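Long-range contacts in collagen alpha1(xviii) chain (Mus musculus, PDB 1DY1), which forms the zinc-binding endostatin domain of collagen XVIII, which probably acts as an inhibitor of angiogenesis: residues L58-S63 with S130-M135; N77-V82 with G101-S106; G151-L156 with K165-H170. The protein carries 2 engineered substitutions. One frame throughout, in Å; residues are numbered along the deposited sequence.

Contact 1: residues L58-S63 with S130-M135; sequences LQDLYS and SGRRLM
Arg133 reaches across to Asp60, and this pair carries the contact between 58-63 and 130-135. Arg133 starts with CG between its backbone N and carbonyl carbon (chi1 69°). Beyond CG the chain is extended to NE, which brings the guanidinium level with Leu58 and Asp60. Asp60 OD1 lies near the guanidinium plane, at its edge. Arg133 NH1 meets Asp60 OD1 at 2.7 Å in a salt bridge, although the hydrogen bond between them is bent and weak. The carboxylate and guanidinium planes are turned 33° apart. The same oxygen, Asp60 OD1, accepts a much straighter bond from Arg133 N at 3.1 Å. That donor comes from above the carboxylate plane. One residue thus holds OD1 by its main chain and its side chain together.

One face of the Arg133 guanidinium lies against the backbone of Leu58, with Leu58 CA 3.6 Å above its centre. Leu58 runs side by side with Arg133, and Leu58 CD2 is 4.1 Å from Arg133 NH2. A water accepts from Leu58 N and, weakly, from Arg133 NE.

At the other end, Tyr62 N donates to Gly131 O at 3.1 Å. Tyr62 CB packs 3.7 Å from Ser130 O. The ring then leads away from 130-135, and its OH bonds to Asp88. Arg132 lies alongside Asp60 but forms its salt bridge with Asp128.

One backbone bond, one main-chain-to-carboxylate bond and a salt bridge make this a loop-to-loop junction of the compact endostatin fold. It joins the loop after strand 50-52 to the loop between strand 122-124 and helix 139-142.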
ATOM      1  N   LEU A  58     -13.198  10.216  -5.889  1.00 10.41           N
ATOM      2  CA  LEU A  58     -14.411   9.456  -5.595  1.00  8.53           C
ATOM      3  C   LEU A  58     -14.138   8.068  -5.058  1.00  9.06           C
ATOM      4  O   LEU A  58     -15.037   7.241  -5.052  1.00 13.37           O
ATOM      5  CB  LEU A  58     -15.315   9.342  -6.841  1.00  7.47           C
ATOM      6  CG  LEU A  58     -15.722  10.634  -7.568  1.00 10.40           C
ATOM      7  CD1 LEU A  58     -16.689  10.320  -8.712  1.00  5.34           C
ATOM      8  CD2 LEU A  58     -16.345  11.608  -6.581  1.00  8.98           C
ATOM      9  N   GLN A  59     -12.945   7.819  -4.541  1.00  7.72           N
ATOM     10  CA  GLN A  59     -12.636   6.487  -4.036  1.00  8.77           C
ATOM     11  C   GLN A  59     -11.840   6.574  -2.756  1.00  7.81           C
ATOM     12  O   GLN A  59     -10.708   7.050  -2.765  1.00  8.86           O
ATOM     13  CB  GLN A  59     -11.829   5.713  -5.082  1.00 11.59           C
ATOM     14  CG  GLN A  59     -11.339   4.362  -4.626  1.00 16.29           C
ATOM     15  CD  GLN A  59     -12.410   3.314  -4.748  1.00 27.10           C
ATOM     16  OE1 GLN A  59     -12.715   2.874  -5.848  1.00 37.73           O
ATOM     17  NE2 GLN A  59     -12.977   2.888  -3.626  1.00 23.78           N
ATOM     18  N   ASP A  60     -12.441   6.152  -1.651  1.00  6.49           N
ATOM     19  CA  ASP A  60     -11.751   6.176  -0.370  1.00  5.56           C
ATOM     20  C   ASP A  60     -10.917   4.936  -0.290  1.00  5.49           C
ATOM     21  O   ASP A  60     -11.397   3.867  -0.673  1.00  8.30           O
ATOM     22  CB  ASP A  60     -12.744   6.139   0.786  1.00  5.04           C
ATOM     23  CG  ASP A  60     -13.548   7.401   0.901  1.00  6.27           C
ATOM     24  OD1 ASP A  60     -13.170   8.453   0.360  1.00 10.60           O
ATOM     25  OD2 ASP A  60     -14.594   7.338   1.530  1.00  7.63           O
ATOM     26  N   LEU A  61      -9.685   5.064   0.201  1.00  5.54           N
ATOM     27  CA  LEU A  61      -8.789   3.913   0.370  1.00  5.94           C
ATOM     28  C   LEU A  61      -9.495   2.755   1.109  1.00  7.37           C
ATOM     29  O   LEU A  61      -9.357   1.588   0.743  1.00  7.24           O
ATOM     30  CB  LEU A  61      -7.534   4.330   1.147  1.00  5.26           C
ATOM     31  CG  LEU A  61      -6.556   3.257   1.651  1.00  4.26           C
ATOM     32  CD1 LEU A  61      -6.072   2.372   0.522  1.00  2.92           C
ATOM     33  CD2 LEU A  61      -5.398   3.919   2.312  1.00  5.09           C
ATOM     34  N   TYR A  62     -10.306   3.098   2.100  1.00  6.90           N
ATOM     35  CA  TYR A  62     -11.012   2.106   2.889  1.00  5.56           C
ATOM     36  C   TYR A  62     -11.907   1.175   2.080  1.00  8.91           C
ATOM     37  O   TYR A  62     -12.044  -0.010   2.408  1.00  8.98           O
ATOM     38  CB  TYR A  62     -11.841   2.789   3.982  1.00  8.69           C
ATOM     39  CG  TYR A  62     -12.718   1.805   4.712  1.00 14.30           C
ATOM     40  CD1 TYR A  62     -12.226   1.075   5.794  1.00 18.18           C
ATOM     41  CD2 TYR A  62     -14.025   1.550   4.274  1.00 12.26           C
ATOM     42  CE1 TYR A  62     -13.007   0.094   6.417  1.00 20.15           C
ATOM     43  CE2 TYR A  62     -14.815   0.576   4.882  1.00 11.44           C
ATOM     44  CZ  TYR A  62     -14.295  -0.156   5.950  1.00 19.17           C
ATOM     45  OH  TYR A  62     -15.064  -1.138   6.526  1.00 16.59           O
ATOM     46  N   SER A  63     -12.549   1.686   1.035  1.00  9.54           N
ATOM     47  CA  SER A  63     -13.440   0.834   0.270  1.00  9.09           C
ATOM     48  C   SER A  63     -12.777   0.056  -0.849  1.00  9.62           C
ATOM     49  O   SER A  63     -13.463  -0.431  -1.727  1.00 10.71           O
ATOM     50  CB  SER A  63     -14.623   1.631  -0.267  1.00 12.98           C
ATOM     51  OG  SER A  63     -14.200   2.583  -1.227  1.00 19.55           O
ATOM     52  N   SER A 130      -9.191   7.306   8.860  1.00  9.77           N
ATOM     53  CA  SER A 130     -10.427   6.534   8.634  1.00 12.28           C
ATOM     54  C   SER A 130     -10.345   5.873   7.244  1.00 11.90           C
ATOM     55  O   SER A 130     -11.186   5.049   6.895  1.00 13.21           O
ATOM     56  CB  SER A 130     -11.677   7.450   8.609  1.00 10.85           C
ATOM     57  OG  SER A 130     -11.873   8.135   9.833  1.00 14.85           O
ATOM     58  N   GLY A 131      -9.380   6.301   6.434  1.00 12.10           N
ATOM     59  CA  GLY A 131      -9.241   5.752   5.096  1.00 11.79           C
ATOM     60  C   GLY A 131     -10.094   6.527   4.097  1.00 11.45           C
ATOM     61  O   GLY A 131     -10.454   6.004   3.043  1.00  8.36           O
ATOM     62  N   ARG A 132     -10.460   7.754   4.461  1.00  7.85           N
ATOM     63  CA  ARG A 132     -11.244   8.609   3.586  1.00  9.01           C
ATOM     64  C   ARG A 132     -10.246   9.401   2.767  1.00  7.77           C
ATOM     65  O   ARG A 132      -9.170   9.750   3.260  1.00  8.19           O
ATOM     66  CB  ARG A 132     -12.121   9.571   4.398  1.00  9.75           C
ATOM     67  CG  ARG A 132     -13.324   8.915   5.032  1.00  6.45           C
ATOM     68  CD  ARG A 132     -14.140   9.898   5.853  1.00  8.55           C
ATOM     69  NE  ARG A 132     -13.423  10.392   7.027  1.00 14.31           N
ATOM     70  CZ  ARG A 132     -13.816  10.226   8.285  1.00 18.21           C
ATOM     71  NH1 ARG A 132     -14.933   9.575   8.554  1.00 23.49           N
ATOM     72  NH2 ARG A 132     -13.066  10.683   9.277  1.00 25.05           N
ATOM     73  N   ARG A 133     -10.585   9.662   1.514  1.00  6.26           N
ATOM     74  CA  ARG A 133      -9.704  10.417   0.645  1.00  7.13           C
ATOM     75  C   ARG A 133      -9.544  11.859   1.087  1.00  8.63           C
ATOM     76  O   ARG A 133     -10.455  12.456   1.667  1.00  7.36           O
ATOM     77  CB  ARG A 133     -10.217  10.411  -0.799  1.00  4.38           C
ATOM     78  CG  ARG A 133     -11.498  11.204  -1.012  1.00  5.77           C
ATOM     79  CD  ARG A 133     -12.145  10.731  -2.281  1.00  6.44           C
ATOM     80  NE  ARG A 133     -13.469  11.283  -2.497  1.00  8.04           N
ATOM     81  CZ  ARG A 133     -14.621  10.669  -2.213  1.00 14.19           C
ATOM     82  NH1 ARG A 133     -14.647   9.452  -1.659  1.00 13.06           N
ATOM     83  NH2 ARG A 133     -15.766  11.251  -2.570  1.00  7.81           N
ATOM     84  N   LEU A 134      -8.373  12.408   0.782  1.00  8.19           N
ATOM     85  CA  LEU A 134      -8.067  13.787   1.074  1.00  8.89           C
ATOM     86  C   LEU A 134      -7.869  14.423  -0.288  1.00 10.17           C
ATOM     87  O   LEU A 134      -6.787  14.354  -0.872  1.00  7.03           O
ATOM     88  CB  LEU A 134      -6.787  13.908   1.898  1.00  8.08           C
ATOM     89  CG  LEU A 134      -6.857  13.451   3.350  1.00  5.40           C
ATOM     90  CD1 LEU A 134      -5.495  13.638   3.966  1.00  9.00           C
ATOM     91  CD2 LEU A 134      -7.896  14.264   4.125  1.00  7.18           C
ATOM     92  N   MET A 135      -8.938  15.032  -0.790  1.00 14.84           N
ATOM     93  CA  MET A 135      -8.958  15.686  -2.099  1.00 17.72           C
ATOM     94  C   MET A 135      -7.951  16.804  -2.241  1.00 17.02           C
ATOM     95  O   MET A 135      -7.572  17.141  -3.348  1.00 18.63           O
ATOM     96  CB  MET A 135     -10.361  16.196  -2.430  1.00 22.59           C
ATOM     97  CG  MET A 135     -11.393  15.085  -2.653  1.00 38.73           C
ATOM     98  SD  MET A 135     -12.933  15.352  -1.695  1.00 54.47           S
ATOM     99  CE  MET A 135     -12.178  15.594   0.008  1.00 46.77           C
TER
HETATM  100  O   HOH W   1     -12.582  13.112  -4.712  1.00 14.88           O

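Contact 2: residues N77-V82 with G101-S106. With ZN (zinc ion), chain B.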
ATOM      1  N   ASN A  77       2.068 -10.295   4.843  1.00 15.00           N
ATOM      2  CA  ASN A  77       3.052  -9.855   3.864  1.00 13.29           C
ATOM      3  C   ASN A  77       3.298 -10.979   2.854  1.00 12.27           C
ATOM      4  O   ASN A  77       2.589 -11.975   2.853  1.00 11.59           O
ATOM      5  CB  ASN A  77       4.362  -9.361   4.527  1.00 13.28           C
ATOM      6  CG  ASN A  77       5.126 -10.461   5.258  1.00 11.09           C
ATOM      7  OD1 ASN A  77       4.965 -11.632   4.971  1.00 15.94           O
ATOM      8  ND2 ASN A  77       5.965 -10.073   6.197  1.00  9.73           N
ATOM      9  N   LEU A  78       4.260 -10.777   1.962  1.00 14.42           N
ATOM     10  CA  LEU A  78       4.602 -11.749   0.926  1.00 16.30           C
ATOM     11  C   LEU A  78       4.963 -13.113   1.489  1.00 17.84           C
ATOM     12  O   LEU A  78       4.699 -14.140   0.863  1.00 20.03           O
ATOM     13  CB  LEU A  78       5.786 -11.246   0.095  1.00 13.52           C
ATOM     14  CG  LEU A  78       6.110 -12.052  -1.164  1.00 12.98           C
ATOM     15  CD1 LEU A  78       4.936 -11.992  -2.138  1.00  9.89           C
ATOM     16  CD2 LEU A  78       7.373 -11.492  -1.803  1.00 13.29           C
ATOM     17  N   LYS A  79       5.591 -13.119   2.656  1.00 18.46           N
ATOM     18  CA  LYS A  79       5.999 -14.361   3.291  1.00 19.13           C
ATOM     19  C   LYS A  79       4.942 -14.915   4.221  1.00 20.43           C
ATOM     20  O   LYS A  79       5.236 -15.752   5.079  1.00 22.11           O
ATOM     21  CB  LYS A  79       7.332 -14.167   4.016  1.00 20.81           C
ATOM     22  CG  LYS A  79       8.437 -13.818   3.045  1.00 22.53           C
ATOM     23  CD  LYS A  79       9.789 -13.698   3.691  1.00 29.47           C
ATOM     24  CE  LYS A  79      10.845 -13.627   2.589  1.00 35.19           C
ATOM     25  NZ  LYS A  79      12.233 -13.466   3.087  1.00 44.78           N
ATOM     26  N   ASP A  80       3.705 -14.479   4.002  1.00 19.25           N
ATOM     27  CA  ASP A  80       2.551 -14.900   4.795  1.00 16.63           C
ATOM     28  C   ASP A  80       2.675 -14.658   6.305  1.00 16.69           C
ATOM     29  O   ASP A  80       2.125 -15.406   7.109  1.00 16.36           O
ATOM     30  CB  ASP A  80       2.191 -16.349   4.492  1.00 13.18           C
ATOM     31  CG  ASP A  80       1.793 -16.555   3.047  1.00 16.37           C
ATOM     32  OD1 ASP A  80       1.208 -15.631   2.430  1.00  9.47           O
ATOM     33  OD2 ASP A  80       2.061 -17.651   2.507  1.00 15.37           O
ATOM     34  N   GLU A  81       3.424 -13.623   6.678  1.00 15.11           N
ATOM     35  CA  GLU A  81       3.573 -13.229   8.075  1.00 17.33           C
ATOM     36  C   GLU A  81       2.438 -12.217   8.250  1.00 19.04           C
ATOM     37  O   GLU A  81       2.124 -11.488   7.312  1.00 18.26           O
ATOM     38  CB  GLU A  81       4.938 -12.567   8.300  1.00 20.88           C
ATOM     39  CG  GLU A  81       6.103 -13.428   7.810  1.00 24.20           C
ATOM     40  CD  GLU A  81       7.473 -12.811   8.030  1.00 26.96           C
ATOM     41  OE1 GLU A  81       7.593 -11.571   8.103  1.00 28.28           O
ATOM     42  OE2 GLU A  81       8.455 -13.587   8.108  1.00 35.54           O
ATOM     43  N   VAL A  82       1.794 -12.195   9.412  1.00 20.21           N
ATOM     44  CA  VAL A  82       0.659 -11.301   9.636  1.00 19.98           C
ATOM     45  C   VAL A  82       1.070  -9.900  10.009  1.00 21.36           C
ATOM     46  O   VAL A  82       1.974  -9.708  10.820  1.00 23.52           O
ATOM     47  CB  VAL A  82      -0.284 -11.859  10.712  1.00 18.76           C
ATOM     48  CG1 VAL A  82      -1.587 -11.058  10.781  1.00 18.16           C
ATOM     49  CG2 VAL A  82      -0.585 -13.271  10.387  1.00 17.70           C
ATOM     50  N   GLY A 101       7.763  -5.534  14.923  1.00 29.74           N
ATOM     51  CA  GLY A 101       8.682  -6.487  14.327  1.00 29.16           C
ATOM     52  C   GLY A 101       8.290  -6.864  12.905  1.00 30.79           C
ATOM     53  O   GLY A 101       9.091  -7.467  12.182  1.00 32.60           O
ATOM     54  N   ALA A 102       7.077  -6.503  12.488  1.00 30.17           N
ATOM     55  CA  ALA A 102       6.605  -6.834  11.144  1.00 28.50           C
ATOM     56  C   ALA A 102       7.457  -6.193  10.050  1.00 25.50           C
ATOM     57  O   ALA A 102       8.158  -5.201  10.269  1.00 24.96           O
ATOM     58  CB  ALA A 102       5.123  -6.447  10.972  1.00 27.03           C
ATOM     59  N   ARG A 103       7.377  -6.765   8.859  1.00 24.57           N
ATOM     60  CA  ARG A 103       8.146  -6.266   7.736  1.00 23.57           C
ATOM     61  C   ARG A 103       7.365  -6.372   6.429  1.00 20.22           C
ATOM     62  O   ARG A 103       6.557  -7.291   6.233  1.00 20.02           O
ATOM     63  CB  ARG A 103       9.466  -7.029   7.658  1.00 25.62           C
ATOM     64  CG  ARG A 103       9.262  -8.515   7.710  1.00 29.48           C
ATOM     65  CD  ARG A 103      10.526  -9.236   8.109  1.00 30.18           C
ATOM     66  NE  ARG A 103      10.336 -10.673   7.981  1.00 34.51           N
ATOM     67  CZ  ARG A 103      11.290 -11.533   7.646  1.00 34.38           C
ATOM     68  NH1 ARG A 103      12.523 -11.100   7.402  1.00 31.97           N
ATOM     69  NH2 ARG A 103      10.983 -12.819   7.494  1.00 35.41           N
ATOM     70  N   ILE A 104       7.578  -5.385   5.566  1.00 17.56           N
ATOM     71  CA  ILE A 104       6.921  -5.305   4.275  1.00 14.60           C
ATOM     72  C   ILE A 104       7.905  -5.606   3.157  1.00 12.71           C
ATOM     73  O   ILE A 104       8.956  -4.985   3.072  1.00 12.49           O
ATOM     74  CB  ILE A 104       6.329  -3.915   4.091  1.00 14.64           C
ATOM     75  CG1 ILE A 104       5.245  -3.701   5.159  1.00 21.42           C
ATOM     76  CG2 ILE A 104       5.776  -3.755   2.691  1.00 13.13           C
ATOM     77  CD1 ILE A 104       4.676  -2.297   5.208  1.00 25.67           C
ATOM     78  N   PHE A 105       7.561  -6.580   2.316  1.00 14.27           N
ATOM     79  CA  PHE A 105       8.415  -6.994   1.189  1.00 12.35           C
ATOM     80  C   PHE A 105       7.862  -6.489  -0.134  1.00 10.32           C
ATOM     81  O   PHE A 105       6.656  -6.271  -0.265  1.00 10.67           O
ATOM     82  CB  PHE A 105       8.516  -8.534   1.111  1.00  8.45           C
ATOM     83  CG  PHE A 105       9.201  -9.172   2.298  1.00 11.95           C
ATOM     84  CD1 PHE A 105      10.590  -9.252   2.356  1.00 12.90           C
ATOM     85  CD2 PHE A 105       8.461  -9.679   3.360  1.00  9.28           C
ATOM     86  CE1 PHE A 105      11.233  -9.821   3.456  1.00 11.51           C
ATOM     87  CE2 PHE A 105       9.091 -10.247   4.452  1.00 12.24           C
ATOM     88  CZ  PHE A 105      10.485 -10.316   4.500  1.00 14.53           C
ATOM     89  N   SER A 106       8.749  -6.264  -1.092  1.00  9.66           N
ATOM     90  CA  SER A 106       8.347  -5.857  -2.436  1.00 10.55           C
ATOM     91  C   SER A 106       7.925  -7.158  -3.136  1.00 11.16           C
ATOM     92  O   SER A 106       8.120  -8.246  -2.568  1.00 11.30           O
ATOM     93  CB  SER A 106       9.534  -5.217  -3.185  1.00 10.06           C
ATOM     94  OG  SER A 106      10.724  -5.990  -3.054  1.00  7.50           O
TER
HETATM   95 ZN    ZN B 401       0.806 -16.045   0.728  1.00 19.99          ZN
HETATM   96  O   HOH W   2       4.926  -7.597   1.687  1.00  6.40           O
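Arg103 grips Glu81 side-on, through two charged hydrogen bonds. Arg103 NE donates to Glu81 OE1 at 2.9 Å, on the syn lone pair. Arg103 NH2 donates to Glu81 OE2 at 2.7 Å and completes the salt bridge. Both bonds are nearly straight, and the two flat groups are almost coplanar, 21° apart. The extended chain of Glu81 beyond CG carries its carboxylate to the edge of the guanidinium.

Asn77 ties this pair to the backbone. Asn77 ND2 donates to Arg103 O at 2.8 Å and also to Glu81 OE1 at 2.9 Å. Both acceptors lie close to the amide plane. Glu81 OE1 therefore receives two donors, Asn77 ND2 and Arg103 NE. On the other side of the amide, OD1 accepts from Glu81 N and weakly from Lys79 N. These bonds fix the rotation of the amide. A water bridges Leu78 N and Phe105 N, accepting from both.

Apolar and ring contacts centre on Phe105. Lys79 crosses the ring at about a right angle. Lys79 CE makes a CH-pi contact, 4.1 Å from the Phe105 ring centroid and 22° off the normal. Asn77 ND2 approaches the ring edge instead, 3.6 Å from Phe105 CE2. Phe105 CZ lies over one face of the Arg103 guanidinium. Leu78 CB packs 4.0 Å from Phe105 CB.

Metal binding belongs to the turn itself. Asp80 OD1 binds zinc at 1.8 Å, and His5, His7 and His15 complete the site. The arrangement is a type I beta turn from Asn77 to Asp80, held against 101-106 and supplying one ligand of the endostatin zinc site.

Contact 3: residues G151-L156 with K165-H170; sequences GQASSL and KAASCH
Gln152 curls over the neighbouring strand at its pair with Ala166. Gln152 CB starts 4.1 Å from Lys165 O. The chain then bends at chi2 (75°), which turns the amide back toward 165-168. Gln152 CG lies 3.8 Å from Lys165 O, and Gln152 CD is 3.7 Å from the same oxygen. At the tip, Gln152 OE1 rests beside Ala166, 3.5 Å from Ala166 CA and 3.6 Å from Ala166 CB. OE1 is held by a hydrogen bond with Ser137 OG. NE2 is held only weakly, by Gln164 OE1. The flank of the amide packs on the strand. Gln152 CA also makes a CA-H...O contact with Lys165 O.

The backbones carry the regular bonding. Gly151 pairs with Ala167, and Ala153 pairs with Lys165, each through two N-H...O bonds. Between them, Gln152 and Ala166 form a non-hydrogen-bonded pair.

On the face opposite Gln152, Ala153 CB and Ala167 CB meet at 4.4 Å. Lys165 CB packs 3.3 Å from Ala153 O, while its NZ forms a salt bridge with Glu163. Cys169 SG approaches Gly151 N and forms a disulfide with Cys139.

This is an antiparallel beta hairpin. Strand 165-168 forms the edge of a three-stranded sheet, with 150-155 between it and 122-124, in a fold related to C-type lectins.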
ATOM      1  N   GLY A 151       0.794  15.324  -1.083  1.00 10.80           N
ATOM      2  CA  GLY A 151       0.170  14.012  -1.061  1.00  7.99           C
ATOM      3  C   GLY A 151       0.302  13.555   0.377  1.00  8.37           C
ATOM      4  O   GLY A 151       1.355  13.744   0.980  1.00 11.03           O
ATOM      5  N   GLN A 152      -0.756  13.029   0.972  1.00  5.41           N
ATOM      6  CA  GLN A 152      -0.644  12.582   2.336  1.00  2.20           C
ATOM      7  C   GLN A 152       0.208  11.311   2.357  1.00  4.99           C
ATOM      8  O   GLN A 152      -0.012  10.387   1.563  1.00  4.37           O
ATOM      9  CB  GLN A 152      -2.024  12.336   2.936  1.00  2.00           C
ATOM     10  CG  GLN A 152      -2.093  12.644   4.429  1.00  3.17           C
ATOM     11  CD  GLN A 152      -2.133  14.143   4.732  1.00 10.84           C
ATOM     12  OE1 GLN A 152      -1.911  14.965   3.855  1.00 17.79           O
ATOM     13  NE2 GLN A 152      -2.444  14.496   5.971  1.00 10.25           N
ATOM     14  N   ALA A 153       1.175  11.261   3.267  1.00  5.84           N
ATOM     15  CA  ALA A 153       2.082  10.136   3.371  1.00  6.38           C
ATOM     16  C   ALA A 153       2.352   9.828   4.830  1.00 10.67           C
ATOM     17  O   ALA A 153       2.009  10.617   5.709  1.00 13.51           O
ATOM     18  CB  ALA A 153       3.370  10.449   2.651  1.00  5.00           C
ATOM     19  N   SER A 154       2.945   8.662   5.070  1.00 14.25           N
ATOM     20  CA  SER A 154       3.271   8.159   6.409  1.00 14.07           C
ATOM     21  C   SER A 154       4.708   7.644   6.489  1.00 13.69           C
ATOM     22  O   SER A 154       5.211   7.050   5.536  1.00 14.83           O
ATOM     23  CB  SER A 154       2.343   6.997   6.739  1.00 11.37           C
ATOM     24  OG  SER A 154       2.503   6.552   8.073  1.00 11.40           O
ATOM     25  N   SER A 155       5.361   7.858   7.626  1.00 14.22           N
ATOM     26  CA  SER A 155       6.735   7.369   7.836  1.00 15.65           C
ATOM     27  C   SER A 155       6.611   5.910   8.264  1.00 15.47           C
ATOM     28  O   SER A 155       5.848   5.590   9.163  1.00 17.09           O
ATOM     29  CB  SER A 155       7.435   8.160   8.948  1.00 19.35           C
ATOM     30  OG  SER A 155       8.575   7.460   9.439  1.00 30.79           O
ATOM     31  N   LEU A 156       7.363   5.021   7.646  1.00 17.81           N
ATOM     32  CA  LEU A 156       7.261   3.619   8.013  1.00 20.12           C
ATOM     33  C   LEU A 156       8.050   3.294   9.284  1.00 21.67           C
ATOM     34  O   LEU A 156       7.719   2.351   9.992  1.00 21.94           O
ATOM     35  CB  LEU A 156       7.719   2.745   6.846  1.00 20.94           C
ATOM     36  CG  LEU A 156       7.013   1.396   6.709  1.00 21.15           C
ATOM     37  CD1 LEU A 156       5.508   1.586   6.889  1.00 24.61           C
ATOM     38  CD2 LEU A 156       7.341   0.778   5.345  1.00 19.26           C
ATOM     39  N   LYS A 165       1.112  12.983   7.277  1.00 17.37           N
ATOM     40  CA  LYS A 165       2.096  13.985   6.877  1.00 16.75           C
ATOM     41  C   LYS A 165       1.740  14.438   5.467  1.00 15.13           C
ATOM     42  O   LYS A 165       1.534  13.592   4.595  1.00 14.71           O
ATOM     43  CB  LYS A 165       3.500  13.378   6.817  1.00 26.75           C
ATOM     44  CG  LYS A 165       4.071  12.844   8.117  1.00 45.68           C
ATOM     45  CD  LYS A 165       4.555  13.976   9.042  1.00 60.99           C
ATOM     46  CE  LYS A 165       5.603  13.472  10.052  1.00 67.90           C
ATOM     47  NZ  LYS A 165       5.182  12.253  10.825  1.00 71.20           N
ATOM     48  N   ALA A 166       1.662  15.748   5.231  1.00 13.98           N
ATOM     49  CA  ALA A 166       1.374  16.258   3.883  1.00 15.01           C
ATOM     50  C   ALA A 166       2.738  16.446   3.222  1.00 14.77           C
ATOM     51  O   ALA A 166       3.508  17.315   3.614  1.00 16.52           O
ATOM     52  CB  ALA A 166       0.619  17.582   3.945  1.00 14.92           C
ATOM     53  N   ALA A 167       3.050  15.620   2.235  1.00 13.83           N
ATOM     54  CA  ALA A 167       4.347  15.707   1.603  1.00 10.94           C
ATOM     55  C   ALA A 167       4.306  16.205   0.178  1.00 11.35           C
ATOM     56  O   ALA A 167       3.307  16.043  -0.531  1.00 12.37           O
ATOM     57  CB  ALA A 167       5.039  14.365   1.680  1.00 11.57           C
ATOM     58  N   SER A 168       5.377  16.878  -0.215  1.00 11.55           N
ATOM     59  CA  SER A 168       5.511  17.404  -1.566  1.00 13.39           C
ATOM     60  C   SER A 168       5.472  16.227  -2.545  1.00 12.50           C
ATOM     61  O   SER A 168       6.182  15.226  -2.360  1.00 13.82           O
ATOM     62  CB  SER A 168       6.843  18.138  -1.700  1.00  9.16           C
ATOM     63  OG  SER A 168       7.064  18.545  -3.036  1.00 16.37           O
ATOM     64  N   CYS A 169       4.675  16.359  -3.597  1.00 12.06           N
ATOM     65  CA  CYS A 169       4.536  15.307  -4.584  1.00 12.50           C
ATOM     66  C   CYS A 169       5.841  15.008  -5.299  1.00 15.39           C
ATOM     67  O   CYS A 169       5.988  13.981  -5.959  1.00 14.81           O
ATOM     68  CB  CYS A 169       3.425  15.652  -5.562  1.00 12.66           C
ATOM     69  SG  CYS A 169       1.849  15.803  -4.688  1.00 11.86           S
ATOM     70  N   HIS A 170       6.802  15.899  -5.133  1.00 17.02           N
ATOM     71  CA  HIS A 170       8.113  15.724  -5.719  1.00 16.80           C
ATOM     72  C   HIS A 170       8.912  14.958  -4.682  1.00 15.93           C
ATOM     73  O   HIS A 170       9.721  15.532  -3.991  1.00 20.13           O
ATOM     74  CB  HIS A 170       8.734  17.092  -5.954  1.00 16.22           C
ATOM     75  CG  HIS A 170      10.027  17.050  -6.696  1.00 15.53           C
ATOM     76  ND1 HIS A 170      11.237  16.865  -6.065  1.00 13.97           N
ATOM     77  CD2 HIS A 170      10.302  17.167  -8.018  1.00 16.19           C
ATOM     78  CE1 HIS A 170      12.207  16.868  -6.966  1.00 16.83           C
ATOM     79  NE2 HIS A 170      11.667  17.051  -8.158  1.00 18.94           N
TER

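How the contacts relate
Contact 2 lies between the two segments of contact 1 along the chain, and contact 3 follows both. In space, contacts 1 and 2 sit on opposite sides of the chain's centre, with centres 24 Å apart and nearest atoms about 12 Å apart. Contact 3 touches each of them. Leu134 CD1 packs on Gln152 CD at 3.5 Å, and Ile104 CD1 packs on Leu156 CD2 at 4.1 Å. Contact 3 belongs to the three-stranded antiparallel sheet. Contact 2 includes the turn between strands 75-76 and 82-84 of the five-stranded sheet. Contact 1 joins loops. Strand 150-155 and its extension thus link both loop regions within one compact domain.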